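Local coordinates for glutamate ABC superfamily ATP binding cassette transporter, binding protein (Enterococcus faecium DO, PDB 5EYF) that binds glutamate between its two lobes and probably hands it to an ABC transporter for uptake into the cell, at residues 79-84 against 202-207; 85-90 against 198-203. All blocks are in the same frame, centred on the assembly; numbering follows the deposited sequence.

Contact 1: 79-84 against 202-207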
loop_
_atom_site.group_PDB
_atom_site.type_symbol
_atom_site.label_atom_id
_atom_site.label_comp_id
_atom_site.label_asym_id
_atom_site.label_seq_id
_atom_site.Cartn_x
_atom_site.Cartn_y
_atom_site.Cartn_z
ATOM N N ILE B 79 4.680 20.729 17.821
ATOM C CA ILE B 79 4.960 19.308 17.918
ATOM C C ILE B 79 6.182 19.046 17.050
ATOM O O ILE B 79 6.497 19.824 16.147
ATOM C CB ILE B 79 3.769 18.451 17.447
ATOM C CG1 ILE B 79 3.370 18.876 16.037
ATOM C CG2 ILE B 79 2.604 18.614 18.395
ATOM C CD1 ILE B 79 2.205 18.095 15.452
ATOM N N ASP B 80 6.877 17.938 17.344
ATOM C CA ASP B 80 8.071 17.537 16.605
ATOM C C ASP B 80 7.738 16.654 15.414
ATOM O O ASP B 80 8.511 16.588 14.443
ATOM C CB ASP B 80 9.040 16.774 17.530
ATOM C CG ASP B 80 9.491 17.609 18.724
ATOM O OD1 ASP B 80 9.640 18.861 18.579
ATOM O OD2 ASP B 80 9.679 16.996 19.811
ATOM N N ALA B 81 6.627 15.935 15.487
ATOM C CA ALA B 81 6.266 14.998 14.429
ATOM C C ALA B 81 4.770 14.761 14.501
ATOM O O ALA B 81 4.176 14.828 15.591
ATOM C CB ALA B 81 7.037 13.665 14.584
ATOM N N ILE B 82 4.170 14.479 13.332
ATOM C CA ILE B 82 2.777 14.052 13.230
ATOM C C ILE B 82 2.745 12.550 13.036
ATOM O O ILE B 82 3.320 12.032 12.068
ATOM C CB ILE B 82 2.042 14.705 12.056
ATOM C CG1 ILE B 82 2.064 16.228 12.112
ATOM C CG2 ILE B 82 0.610 14.190 12.018
ATOM C CD1 ILE B 82 1.639 16.845 10.744
ATOM N N ILE B 83 2.085 11.833 13.938
ATOM C CA ILE B 83 1.755 10.434 13.678
ATOM C C ILE B 83 0.255 10.309 13.935
ATOM O O ILE B 83 -0.201 10.175 15.075
ATOM C CB ILE B 83 2.617 9.433 14.481
ATOM C CG1 ILE B 83 2.389 8.015 13.950
ATOM C CG2 ILE B 83 2.465 9.520 16.008
ATOM C CD1 ILE B 83 3.394 7.024 14.556
ATOM N N ALA B 84 -0.529 10.396 12.868
ATOM C CA ALA B 84 -1.958 10.661 13.015
ATOM C C ALA B 84 -2.656 10.257 11.726
ATOM O O ALA B 84 -3.136 11.120 10.990
ATOM C CB ALA B 84 -2.232 12.153 13.337
ATOM N N ILE B 202 5.037 9.228 9.027
ATOM C CA ILE B 202 5.235 10.204 10.098
ATOM C C ILE B 202 5.717 11.495 9.465
ATOM O O ILE B 202 6.730 11.504 8.765
ATOM C CB ILE B 202 6.240 9.685 11.136
ATOM C CG1 ILE B 202 5.669 8.433 11.793
ATOM C CG2 ILE B 202 6.615 10.791 12.190
ATOM C CD1 ILE B 202 6.752 7.638 12.595
ATOM N N ALA B 203 5.004 12.604 9.717
ATOM C CA ALA B 203 5.386 13.861 9.111
ATOM C C ALA B 203 6.285 14.655 10.046
ATOM O O ALA B 203 6.008 14.773 11.242
ATOM C CB ALA B 203 4.148 14.677 8.748
ATOM N N ILE B 204 7.340 15.224 9.473
ATOM C CA ILE B 204 8.329 16.020 10.183
ATOM C C ILE B 204 8.520 17.327 9.413
ATOM O O ILE B 204 8.444 17.352 8.177
ATOM C CB ILE B 204 9.637 15.214 10.348
ATOM C CG1 ILE B 204 9.357 13.967 11.221
ATOM C CG2 ILE B 204 10.806 16.071 10.873
ATOM C CD1 ILE B 204 10.501 13.010 11.353
ATOM N N ASN B 205 8.683 18.437 10.130
ATOM C CA ASN B 205 8.827 19.700 9.414
ATOM C C ASN B 205 10.071 19.669 8.529
ATOM O O ASN B 205 11.034 18.938 8.792
ATOM C CB ASN B 205 8.924 20.873 10.400
ATOM C CG ASN B 205 8.640 22.210 9.757
ATOM O OD1 ASN B 205 8.071 22.277 8.663
ATOM N ND2 ASN B 205 9.038 23.282 10.422
ATOM N N LYS B 206 10.042 20.474 7.473
ATOM C CA LYS B 206 11.232 20.713 6.676
ATOM C C LYS B 206 12.354 21.269 7.550
ATOM O O LYS B 206 12.120 22.008 8.515
ATOM C CB LYS B 206 10.910 21.692 5.542
ATOM C CG LYS B 206 9.769 21.254 4.649
ATOM C CD LYS B 206 10.200 20.126 3.723
ATOM C CE LYS B 206 9.122 19.778 2.676
ATOM N NZ LYS B 206 9.507 18.567 1.913
ATOM N N GLY B 207 13.587 20.904 7.203
ATOM C CA GLY B 207 14.748 21.415 7.901
ATOM C C GLY B 207 15.058 20.678 9.181
ATOM O O GLY B 207 15.792 21.198 10.032
HETATM O O HOH W 1 9.376 18.651 12.863
#

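Contact 2: 85-90 against 198-203. With GLU (glutamic acid), chain E.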
loop_
_atom_site.group_PDB
_atom_site.type_symbol
_atom_site.label_atom_id
_atom_site.label_comp_id
_atom_site.label_asym_id
_atom_site.label_seq_id
_atom_site.Cartn_x
_atom_site.Cartn_y
_atom_site.Cartn_z
ATOM N N THR B 85 -2.659 8.954 11.430
ATOM C CA THR B 85 -3.309 8.359 10.241
ATOM C C THR B 85 -3.103 9.211 8.990
ATOM O O THR B 85 -4.036 9.479 8.231
ATOM C CB THR B 85 -4.814 8.108 10.482
ATOM O OG1 THR B 85 -5.521 9.351 10.724
ATOM C CG2 THR B 85 -5.006 7.192 11.681
HETATM N N MSE B 86 -1.861 9.621 8.759
HETATM C CA MSE B 86 -1.581 10.614 7.716
HETATM C C MSE B 86 -0.982 10.023 6.455
HETATM O O MSE B 86 0.135 9.518 6.478
HETATM C CB MSE B 86 -0.626 11.671 8.243
HETATM C CG MSE B 86 -0.526 12.878 7.299
HETATM SE SE MSE B 86 0.497 14.243 8.240
HETATM C CE MSE B 86 0.601 15.564 6.834
ATOM N N THR B 87 -1.716 10.102 5.353
ATOM C CA THR B 87 -1.231 9.529 4.108
ATOM C C THR B 87 -0.120 10.379 3.503
ATOM O O THR B 87 -0.184 11.625 3.498
ATOM C CB THR B 87 -2.403 9.423 3.120
ATOM O OG1 THR B 87 -3.401 8.585 3.704
ATOM C CG2 THR B 87 -1.963 8.839 1.771
ATOM N N ILE B 88 0.887 9.692 2.971
ATOM C CA ILE B 88 1.955 10.318 2.199
ATOM C C ILE B 88 1.422 10.681 0.823
ATOM O O ILE B 88 0.963 9.806 0.069
ATOM C CB ILE B 88 3.158 9.364 2.072
ATOM C CG1 ILE B 88 3.685 9.009 3.461
ATOM C CG2 ILE B 88 4.271 10.016 1.266
ATOM C CD1 ILE B 88 4.832 8.056 3.422
ATOM N N THR B 89 1.531 11.958 0.476
ATOM C CA THR B 89 1.195 12.425 -0.873
ATOM C C THR B 89 2.274 13.395 -1.344
ATOM O O THR B 89 2.901 14.080 -0.536
ATOM C CB THR B 89 -0.185 13.120 -0.956
ATOM O OG1 THR B 89 -0.122 14.430 -0.368
ATOM C CG2 THR B 89 -1.308 12.277 -0.313
ATOM N N ASP B 90 2.485 13.455 -2.669
ATOM C CA ASP B 90 3.430 14.435 -3.216
ATOM C C ASP B 90 3.016 15.866 -2.890
ATOM O O ASP B 90 3.880 16.721 -2.671
ATOM C CB ASP B 90 3.620 14.241 -4.722
ATOM C CG ASP B 90 4.748 13.292 -5.032
ATOM O OD1 ASP B 90 5.545 13.027 -4.118
ATOM O OD2 ASP B 90 4.865 12.829 -6.181
ATOM N N GLU B 198 -3.608 4.256 0.839
ATOM C CA GLU B 198 -3.356 5.316 1.821
ATOM C C GLU B 198 -2.197 4.874 2.694
ATOM O O GLU B 198 -2.403 4.410 3.818
ATOM C CB GLU B 198 -4.596 5.599 2.680
ATOM C CG GLU B 198 -5.863 5.983 1.895
ATOM C CD GLU B 198 -5.822 7.352 1.254
ATOM O OE1 GLU B 198 -5.197 8.281 1.776
ATOM O OE2 GLU B 198 -6.454 7.532 0.194
ATOM N N PRO B 199 -0.964 4.984 2.199
ATOM C CA PRO B 199 0.202 4.630 3.036
ATOM C C PRO B 199 0.461 5.709 4.080
ATOM O O PRO B 199 0.635 6.883 3.737
ATOM C CB PRO B 199 1.354 4.546 2.030
ATOM C CG PRO B 199 0.905 5.448 0.900
ATOM C CD PRO B 199 -0.582 5.357 0.822
ATOM N N TYR B 200 0.475 5.330 5.355
ATOM C CA TYR B 200 0.705 6.323 6.398
ATOM C C TYR B 200 2.195 6.550 6.619
ATOM O O TYR B 200 2.985 5.596 6.671
ATOM C CB TYR B 200 0.117 5.865 7.727
ATOM C CG TYR B 200 -1.373 5.689 7.796
ATOM C CD1 TYR B 200 -2.216 6.149 6.782
ATOM C CD2 TYR B 200 -1.945 5.105 8.921
ATOM C CE1 TYR B 200 -3.589 5.987 6.888
ATOM C CE2 TYR B 200 -3.303 4.946 9.040
ATOM C CZ TYR B 200 -4.123 5.383 8.019
ATOM O OH TYR B 200 -5.499 5.225 8.169
ATOM N N GLY B 201 2.559 7.820 6.794
ATOM C CA GLY B 201 3.904 8.187 7.183
ATOM C C GLY B 201 3.876 9.110 8.384
ATOM O O GLY B 201 2.836 9.669 8.749
ATOM N N ILE B 202 5.037 9.228 9.027
ATOM C CA ILE B 202 5.235 10.204 10.098
ATOM C C ILE B 202 5.717 11.495 9.465
ATOM O O ILE B 202 6.730 11.504 8.765
ATOM C CB ILE B 202 6.240 9.685 11.136
ATOM C CG1 ILE B 202 5.669 8.433 11.793
ATOM C CG2 ILE B 202 6.615 10.791 12.190
ATOM C CD1 ILE B 202 6.752 7.638 12.595
ATOM N N ALA B 203 5.004 12.604 9.717
ATOM C CA ALA B 203 5.386 13.861 9.111
ATOM C C ALA B 203 6.285 14.655 10.046
ATOM O O ALA B 203 6.008 14.773 11.242
ATOM C CB ALA B 203 4.148 14.677 8.748
HETATM N N GLU E . -5.275 8.966 5.807
HETATM C CA GLU E . -6.141 9.989 5.200
HETATM C C GLU E . -5.427 11.333 5.160
HETATM O O GLU E . -4.289 11.467 5.630
HETATM C CB GLU E . -7.486 10.115 5.943
HETATM C CG GLU E . -7.377 10.179 7.466
HETATM C CD GLU E . -6.847 11.504 8.008
HETATM O OE1 GLU E . -6.245 11.476 9.087
HETATM O OE2 GLU E . -7.094 12.581 7.419
HETATM O OXT GLU E . -5.969 12.325 4.633
HETATM O O HOH W 2 0.585 9.317 10.399
#

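Contact 1: 79-84 against 202-207
Ile-82 and Ala-203 grip each other through two backbone hydrogen bonds, Ile-82 N to Ala-203 O at 2.8 Å and Ala-203 N to Ile-82 O at 2.9 Å. They form a single antiparallel hydrogen-bonded bridge that adds strand 198-205 to strand 81-82, itself at the edge of the parallel sheet with 16-21 and 59-64, as in the first lobe of type II solute-binding proteins. On one face the CD1 methyl of Ile-82 reaches to 3.9 Å from the small Ala-203 CB; both also touch Leu-74 of helix 70-75. The other face carries Ala-81, Ile-83, Ile-202 and Ile-204. There Ile-83 turns CG1 anti to its backbone N (chi1 -169°), laying its CD1 alongside Ile-202 CG1 at 3.8 Å, while Ile-202 CG2 meets the short side chain of Ala-81. Branched aliphatic residues suit this buried face, which Trp-19 and helix 41-54 cover. Just before the bridge, Asp-80 is fixed by a salt bridge to Arg-10 and a hydrogen bond from Ile-18 N to its OD2. Beyond the bridge the strands diverge, and a water donates to Asp-80 O at 2.7 Å and accepts from Asn-205 N at 2.8 Å.

Contact 2: 85-90 against 198-203
Tyr-200 lies beneath Thr-85, whose CA sits 3.7 Å from the centroid of the ring and over its face in a CH-pi contact. Followed outward, Tyr-200 CB lies near Met-86 O; CG and CD1 lie by the peptide joining Thr-85 C to Met-86 N; CD2 and CE2 run under Thr-85 CA; CZ meets Thr-85 CB; CE1 comes to 3.6 Å from the bound glutamate's N; and the hydroxyl ends in a hydrogen bond with Asp-174. A long side chain suits this place, reaching past Thr-85 to both. Gly-201 N hydrogen-bonds to Met-86 O, and Ile-88 N to Pro-199 O at 2.9 Å, nearly along the C=O axis. This is the substrate cleft of the two-lobed solute-binding fold, with the loop after strand 81-82 supplying first-lobe groups that bind the glutamate. Thr-85 OG1 donates to the ligand's OE1, and Thr-87 N to its O, nearly straight (174°). With OG1 anti to the carbonyl carbon (chi1 -60°), Thr-87 sets its hydroxyl between two partners: OG1 accepts from the ligand N at 2.8 Å and donates to the anti lone pair of OE1 of Glu-198, another pocket residue, at 2.7 Å. Lacking a CB, Gly-201 admits Ile-88 CD1 to 3.9 Å from its CA. The extended selenomethionine side chain of Met-86 runs away from the ligand, SE touching Ala-203 CB at 3.7 Å.

After helix 7-14 the chain lays down strand 16-21 and, later, strand 59-64, then passes without a break through 79-84 and 85-90. It next makes helix 90-93 and strand 96-98 and goes on through strand 103-112 to the second lobe, before returning along 198-205. The return reaches contact 2 first, closing a loop of 107 residues, and then contact 1, closing the larger one of 117, so contact 2 nests inside contact 1. Ile-202 and Ala-203 lie in segments of both, though only Ala-203 touches across both. Contact 1 joins the returning strand to the first-lobe sheet; contact 2, about 11 Å away between centres, holds the same strand against the ligand-binding loop.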